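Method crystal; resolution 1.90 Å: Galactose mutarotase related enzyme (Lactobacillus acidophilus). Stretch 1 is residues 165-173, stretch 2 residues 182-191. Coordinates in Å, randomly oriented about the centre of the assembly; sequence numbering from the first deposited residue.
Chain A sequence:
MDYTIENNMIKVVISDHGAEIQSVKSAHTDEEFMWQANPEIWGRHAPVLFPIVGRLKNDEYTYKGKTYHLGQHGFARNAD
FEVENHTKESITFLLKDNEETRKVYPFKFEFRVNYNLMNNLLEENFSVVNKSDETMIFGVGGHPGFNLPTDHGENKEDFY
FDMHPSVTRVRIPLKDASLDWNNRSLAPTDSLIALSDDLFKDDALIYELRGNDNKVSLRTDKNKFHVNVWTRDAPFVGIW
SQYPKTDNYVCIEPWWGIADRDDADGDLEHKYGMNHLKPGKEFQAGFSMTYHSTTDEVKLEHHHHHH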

ATOM      1  N   PRO A 165       7.942  14.575   8.587  1.00 23.07           N
ATOM      2  CA  PRO A 165       8.739  15.815   8.713  1.00 22.14           C
ATOM      3  C   PRO A 165       9.407  16.169   7.394  1.00 21.57           C
ATOM      4  O   PRO A 165       9.645  15.276   6.578  1.00 21.05           O
ATOM      5  N   SER A 166       9.705  17.454   7.197  1.00 20.79           N
ATOM      6  CA  SER A 166      10.277  17.943   5.946  1.00 20.89           C
ATOM      7  C   SER A 166      11.777  17.769   6.008  1.00 20.18           C
ATOM      8  O   SER A 166      12.515  18.700   6.379  1.00 20.23           O
ATOM      9  N   VAL A 167      12.227  16.574   5.653  1.00 19.18           N
ATOM     10  CA  VAL A 167      13.650  16.277   5.645  1.00 18.71           C
ATOM     11  C   VAL A 167      13.975  15.541   4.375  1.00 18.58           C
ATOM     12  O   VAL A 167      13.117  14.827   3.833  1.00 18.71           O
ATOM     13  N   THR A 168      15.207  15.718   3.896  1.00 18.25           N
ATOM     14  CA  THR A 168      15.693  14.969   2.748  1.00 19.70           C
ATOM     15  C   THR A 168      15.835  13.498   3.147  1.00 18.95           C
ATOM     16  O   THR A 168      16.318  13.182   4.249  1.00 19.52           O
ATOM     17  N   ARG A 169      15.388  12.604   2.269  1.00 18.83           N
ATOM     18  CA  ARG A 169      15.365  11.180   2.536  1.00 17.87           C
ATOM     19  C   ARG A 169      16.036  10.412   1.407  1.00 18.24           C
ATOM     20  O   ARG A 169      16.083  10.877   0.262  1.00 17.78           O
ATOM     21  N   VAL A 170      16.522   9.213   1.714  1.00 17.51           N
ATOM     22  CA  VAL A 170      17.206   8.406   0.704  1.00 17.50           C
ATOM     23  C   VAL A 170      16.162   7.791  -0.219  1.00 17.54           C
ATOM     24  O   VAL A 170      15.202   7.175   0.261  1.00 17.85           O
ATOM     25  N   ARG A 171      16.322   7.997  -1.526  1.00 17.08           N
ATOM     26  CA  ARG A 171      15.493   7.301  -2.520  1.00 17.70           C
ATOM     27  C   ARG A 171      16.226   6.056  -2.987  1.00 17.43           C
ATOM     28  O   ARG A 171      17.436   6.107  -3.254  1.00 17.72           O
ATOM     29  N   ILE A 172      15.495   4.950  -3.117  1.00 17.51           N
ATOM     30  CA  ILE A 172      16.047   3.732  -3.696  1.00 17.12           C
ATOM     31  C   ILE A 172      15.484   3.564  -5.096  1.00 17.83           C
ATOM     32  O   ILE A 172      14.301   3.229  -5.238  1.00 17.09           O
ATOM     33  N   PRO A 173      16.314   3.777  -6.134  1.00 18.05           N
ATOM     34  CA  PRO A 173      15.726   3.692  -7.465  1.00 18.92           C
ATOM     35  C   PRO A 173      15.463   2.248  -7.877  1.00 19.30           C
ATOM     36  O   PRO A 173      16.159   1.329  -7.417  1.00 18.07           O
ATOM     37  N   ASN A 182      23.065   0.491  -5.539  1.00 19.28           N
ATOM     38  CA  ASN A 182      24.222   1.395  -5.502  1.00 20.64           C
ATOM     39  C   ASN A 182      23.938   2.815  -5.949  1.00 20.19           C
ATOM     40  O   ASN A 182      24.796   3.697  -5.828  1.00 19.71           O
ATOM     41  N   ASN A 183      22.728   3.028  -6.459  1.00 19.74           N
ATOM     42  CA  ASN A 183      22.271   4.354  -6.832  1.00 20.43           C
ATOM     43  C   ASN A 183      21.309   5.010  -5.842  1.00 19.69           C
ATOM     44  O   ASN A 183      20.646   5.989  -6.175  1.00 20.28           O
ATOM     45  N   ARG A 184      21.242   4.486  -4.624  1.00 19.21           N
ATOM     46  CA  ARG A 184      20.519   5.182  -3.555  1.00 18.50           C
ATOM     47  C   ARG A 184      21.122   6.572  -3.418  1.00 19.30           C
ATOM     48  O   ARG A 184      22.352   6.737  -3.534  1.00 18.73           O
ATOM     49  N   SER A 185      20.275   7.575  -3.211  1.00 19.30           N
ATOM     50  CA  SER A 185      20.753   8.956  -3.102  1.00 19.65           C
ATOM     51  C   SER A 185      19.778   9.748  -2.256  1.00 19.24           C
ATOM     52  O   SER A 185      18.598   9.397  -2.206  1.00 19.27           O
ATOM     53  N   LEU A 186      20.257  10.817  -1.604  1.00 18.53           N
ATOM     54  CA  LEU A 186      19.364  11.711  -0.856  1.00 18.50           C
ATOM     55  C   LEU A 186      18.486  12.493  -1.818  1.00 18.82           C
ATOM     56  O   LEU A 186      18.989  13.097  -2.787  1.00 19.13           O
ATOM     57  N   ALA A 187      17.185  12.492  -1.551  1.00 17.78           N
ATOM     58  CA  ALA A 187      16.202  13.107  -2.454  1.00 18.15           C
ATOM     59  C   ALA A 187      15.538  14.337  -1.820  1.00 18.02           C
ATOM     60  O   ALA A 187      15.431  14.405  -0.594  1.00 17.19           O
ATOM     61  N   PRO A 188      15.050  15.288  -2.650  1.00 18.27           N
ATOM     62  CA  PRO A 188      14.527  16.556  -2.108  1.00 17.94           C
ATOM     63  C   PRO A 188      13.114  16.440  -1.514  1.00 17.84           C
ATOM     64  O   PRO A 188      12.193  17.174  -1.925  1.00 17.82           O
ATOM     65  N   THR A 189      12.967  15.554  -0.523  1.00 17.22           N
ATOM     66  CA  THR A 189      11.690  15.314   0.128  1.00 16.92           C
ATOM     67  C   THR A 189      11.486  16.281   1.289  1.00 17.84           C
ATOM     68  O   THR A 189      10.569  16.108   2.101  1.00 17.71           O
ATOM     69  N   ASP A 190      12.333  17.305   1.364  1.00 17.10           N
ATOM     70  CA  ASP A 190      12.127  18.344   2.379  1.00 18.71           C
ATOM     71  C   ASP A 190      11.241  19.471   1.866  1.00 18.43           C
ATOM     72  O   ASP A 190      11.053  20.477   2.555  1.00 18.35           O
ATOM     73  N   SER A 191      10.718  19.305   0.649  1.00 18.72           N
ATOM     74  CA  SER A 191       9.666  20.176   0.130  1.00 18.65           C
ATOM     75  C   SER A 191       8.813  19.401  -0.865  1.00 18.09           C
ATOM     76  O   SER A 191       9.101  18.243  -1.149  1.00 17.46           O
TER

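Side-chain packing between residues 165-173 and 182-191 of the galactose mutarotase related enzyme. Strands 169-171 and 185-187 pair antiparallel, held by Ala187 N to Arg169 O (2.7 Å), Arg171 N to Ser185 O (2.8 Å) and Ser185 N to Arg171 O (3.2 Å); the bond from Arg169 N to Ala187 O is weak, at 3.4 Å. This register sends Val170 and Leu186 to one face of the sheet, and Arg169, Arg171, Ser185 and Ala187 to the other.

On the first face, Val170 (chi1 t) and Leu186 (chi1 m, chi2 t) form a directly opposed, non-hydrogen-bonded pair with CA atoms 4.2 Å apart. The end of Leu186 comes nearer to the opposite strand, bringing its CD2 to 3.9 Å from Val170 CG2. The other methyl of the valine, CG1, lies 3.6 Å from Arg184 NE. Arg184 (m, t, then p at chi3) runs its aliphatic part past Ile172 (m, t), CG to Ile172 CG1 being 3.8 Å; the p bend turns the chain so that the guanidinium lies near Val170, while NE and NH2 are hydrogen-bonded elsewhere in the structure.

On the second face, the small Ala187 leaves its CB 4.0 Å from Arg171 CB. Arg171 is extended (t, t, t), so it packs here by its base while its end leads away. Ser185 (p) also lies on this face, but its side chain comes no nearer than 4.6 Å to the other stretch. Arg169 (m, t, t) is extended and runs back along its own stretch, its m chi1 followed by two t angles: NH2 and NH1 both donate to Pro165 O, at 2.8 and 3.0 Å, tying the loop before the strand to its first residue. The edge of this guanidinium also faces Thr189 O.

Thr189 makes the polar link beyond the strands. Its p rotamer carries OG1 across to the other stretch, where it donates to Val167 O at 2.8 Å; OG1 also lies 3.0 Å from Arg169 N and 3.3 Å from Arg169 CB. Thr189 sits within the type I turn from Pro188 to Ser191, and the turn also brings Asp190 alongside the first stretch. Asp190 (p) has its CG 3.5 Å from Thr168 OG1, with Thr168 in rotamer m, and Ser166 CB (rotamer m) rests 3.5 Å from Asp190 O.

At the other end, Pro173 points toward stretch 2. Its ring, puckered C-gamma endo, places CG 3.3 Å from Asn183 O and 3.9 Å from Asn183 CB, whereas the amide end of Asn183 (m) leads away.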

ATOM      1  CB  PRO A 165       9.830  15.433   9.727  1.00 22.02           C
ATOM      2  CG  PRO A 165       9.314  14.237  10.441  1.00 23.94           C
ATOM      3  CD  PRO A 165       8.442  13.506   9.464  1.00 22.55           C
ATOM      4  CB  SER A 166       9.949  19.424   5.729  1.00 21.37           C
ATOM      5  OG  SER A 166       8.564  19.599   5.428  1.00 24.41           O
ATOM      6  CB  VAL A 167      14.091  15.444   6.861  1.00 18.89           C
ATOM      7  CG1 VAL A 167      13.880  16.252   8.162  1.00 20.17           C
ATOM      8  CG2 VAL A 167      13.364  14.095   6.928  1.00 19.31           C
ATOM      9  CB  THR A 168      17.020  15.574   2.252  1.00 19.68           C
ATOM     10  OG1 THR A 168      16.746  16.877   1.708  1.00 22.67           O
ATOM     11  CG2 THR A 168      17.574  14.761   1.123  1.00 25.13           C
ATOM     12  CB  ARG A 169      13.912  10.684   2.681  1.00 18.65           C
ATOM     13  CG  ARG A 169      13.194  11.108   3.967  1.00 17.73           C
ATOM     14  CD  ARG A 169      11.689  10.816   3.824  1.00 17.96           C
ATOM     15  NE  ARG A 169      10.896  11.148   5.017  1.00 17.64           N
ATOM     16  CZ  ARG A 169      10.344  12.333   5.268  1.00 17.93           C
ATOM     17  NH1 ARG A 169      10.522  13.367   4.446  1.00 16.39           N
ATOM     18  NH2 ARG A 169       9.612  12.493   6.368  1.00 18.05           N
ATOM     19  CB  VAL A 170      18.051   7.291   1.346  1.00 17.63           C
ATOM     20  CG1 VAL A 170      18.716   6.429   0.275  1.00 18.04           C
ATOM     21  CG2 VAL A 170      19.116   7.896   2.275  1.00 18.20           C
ATOM     22  CB  ARG A 171      15.240   8.187  -3.749  1.00 18.43           C
ATOM     23  CG  ARG A 171      14.340   7.524  -4.811  1.00 19.96           C
ATOM     24  CD  ARG A 171      14.405   8.265  -6.133  1.00 24.01           C
ATOM     25  NE  ARG A 171      13.949   7.419  -7.246  1.00 26.95           N
ATOM     26  CZ  ARG A 171      13.767   7.872  -8.479  1.00 27.95           C
ATOM     27  NH1 ARG A 171      14.009   9.150  -8.755  1.00 29.57           N
ATOM     28  NH2 ARG A 171      13.341   7.061  -9.431  1.00 28.82           N
ATOM     29  CB  ILE A 172      15.699   2.477  -2.869  1.00 17.25           C
ATOM     30  CG1 ILE A 172      15.995   2.705  -1.370  1.00 16.43           C
ATOM     31  CG2 ILE A 172      16.453   1.222  -3.441  1.00 16.96           C
ATOM     32  CD1 ILE A 172      15.479   1.592  -0.443  1.00 17.88           C
ATOM     33  CB  PRO A 173      16.787   4.333  -8.386  1.00 18.64           C
ATOM     34  CG  PRO A 173      17.931   4.691  -7.541  1.00 19.71           C
ATOM     35  CD  PRO A 173      17.754   4.075  -6.180  1.00 18.57           C
ATOM     36  CB  ASN A 182      25.414   0.808  -6.259  1.00 20.84           C
ATOM     37  CG  ASN A 182      26.134  -0.280  -5.458  1.00 25.02           C
ATOM     38  OD1 ASN A 182      26.760  -1.183  -6.041  1.00 29.63           O
ATOM     39  ND2 ASN A 182      26.065  -0.198  -4.125  1.00 26.18           N
ATOM     40  CB  ASN A 183      21.720   4.337  -8.263  1.00 21.01           C
ATOM     41  CG  ASN A 183      22.826   4.281  -9.290  1.00 22.82           C
ATOM     42  OD1 ASN A 183      23.899   4.846  -9.073  1.00 23.09           O
ATOM     43  ND2 ASN A 183      22.588   3.591 -10.402  1.00 22.09           N
ATOM     44  CB  ARG A 184      20.673   4.446  -2.237  1.00 18.55           C
ATOM     45  CG  ARG A 184      19.711   3.282  -2.064  1.00 17.35           C
ATOM     46  CD  ARG A 184      20.142   2.395  -0.905  1.00 19.27           C
ATOM     47  NE  ARG A 184      19.990   3.032   0.409  1.00 20.11           N
ATOM     48  CZ  ARG A 184      21.000   3.369   1.220  1.00 21.90           C
ATOM     49  NH1 ARG A 184      22.269   3.150   0.864  1.00 18.96           N
ATOM     50  NH2 ARG A 184      20.740   3.930   2.394  1.00 21.93           N
ATOM     51  CB  SER A 185      20.890   9.591  -4.488  1.00 20.28           C
ATOM     52  OG  SER A 185      19.617   9.771  -5.097  1.00 23.16           O
ATOM     53  CB  LEU A 186      20.156  12.676   0.049  1.00 18.62           C
ATOM     54  CG  LEU A 186      20.634  12.098   1.395  1.00 20.32           C
ATOM     55  CD1 LEU A 186      21.640  13.023   2.075  1.00 21.29           C
ATOM     56  CD2 LEU A 186      19.484  11.825   2.364  1.00 19.50           C
ATOM     57  CB  ALA A 187      15.136  12.074  -2.847  1.00 17.64           C
ATOM     58  CB  PRO A 188      14.565  17.503  -3.314  1.00 17.95           C
ATOM     59  CG  PRO A 188      14.406  16.579  -4.523  1.00 19.33           C
ATOM     60  CD  PRO A 188      15.002  15.244  -4.127  1.00 18.99           C
ATOM     61  CB  THR A 189      11.553  13.872   0.621  1.00 17.04           C
ATOM     62  OG1 THR A 189      12.667  13.532   1.444  1.00 17.18           O
ATOM     63  CG2 THR A 189      11.485  12.906  -0.552  1.00 16.57           C
ATOM     64  CB  ASP A 190      13.459  18.892   2.914  1.00 19.07           C
ATOM     65  CG  ASP A 190      14.335  19.478   1.839  1.00 21.08           C
ATOM     66  OD1 ASP A 190      14.182  19.132   0.650  1.00 22.77           O
ATOM     67  OD2 ASP A 190      15.216  20.282   2.209  1.00 23.44           O
ATOM     68  CB  SER A 191      10.234  21.468  -0.470  1.00 19.74           C
ATOM     69  OG  SER A 191      10.939  21.235  -1.683  1.00 22.63           O
TER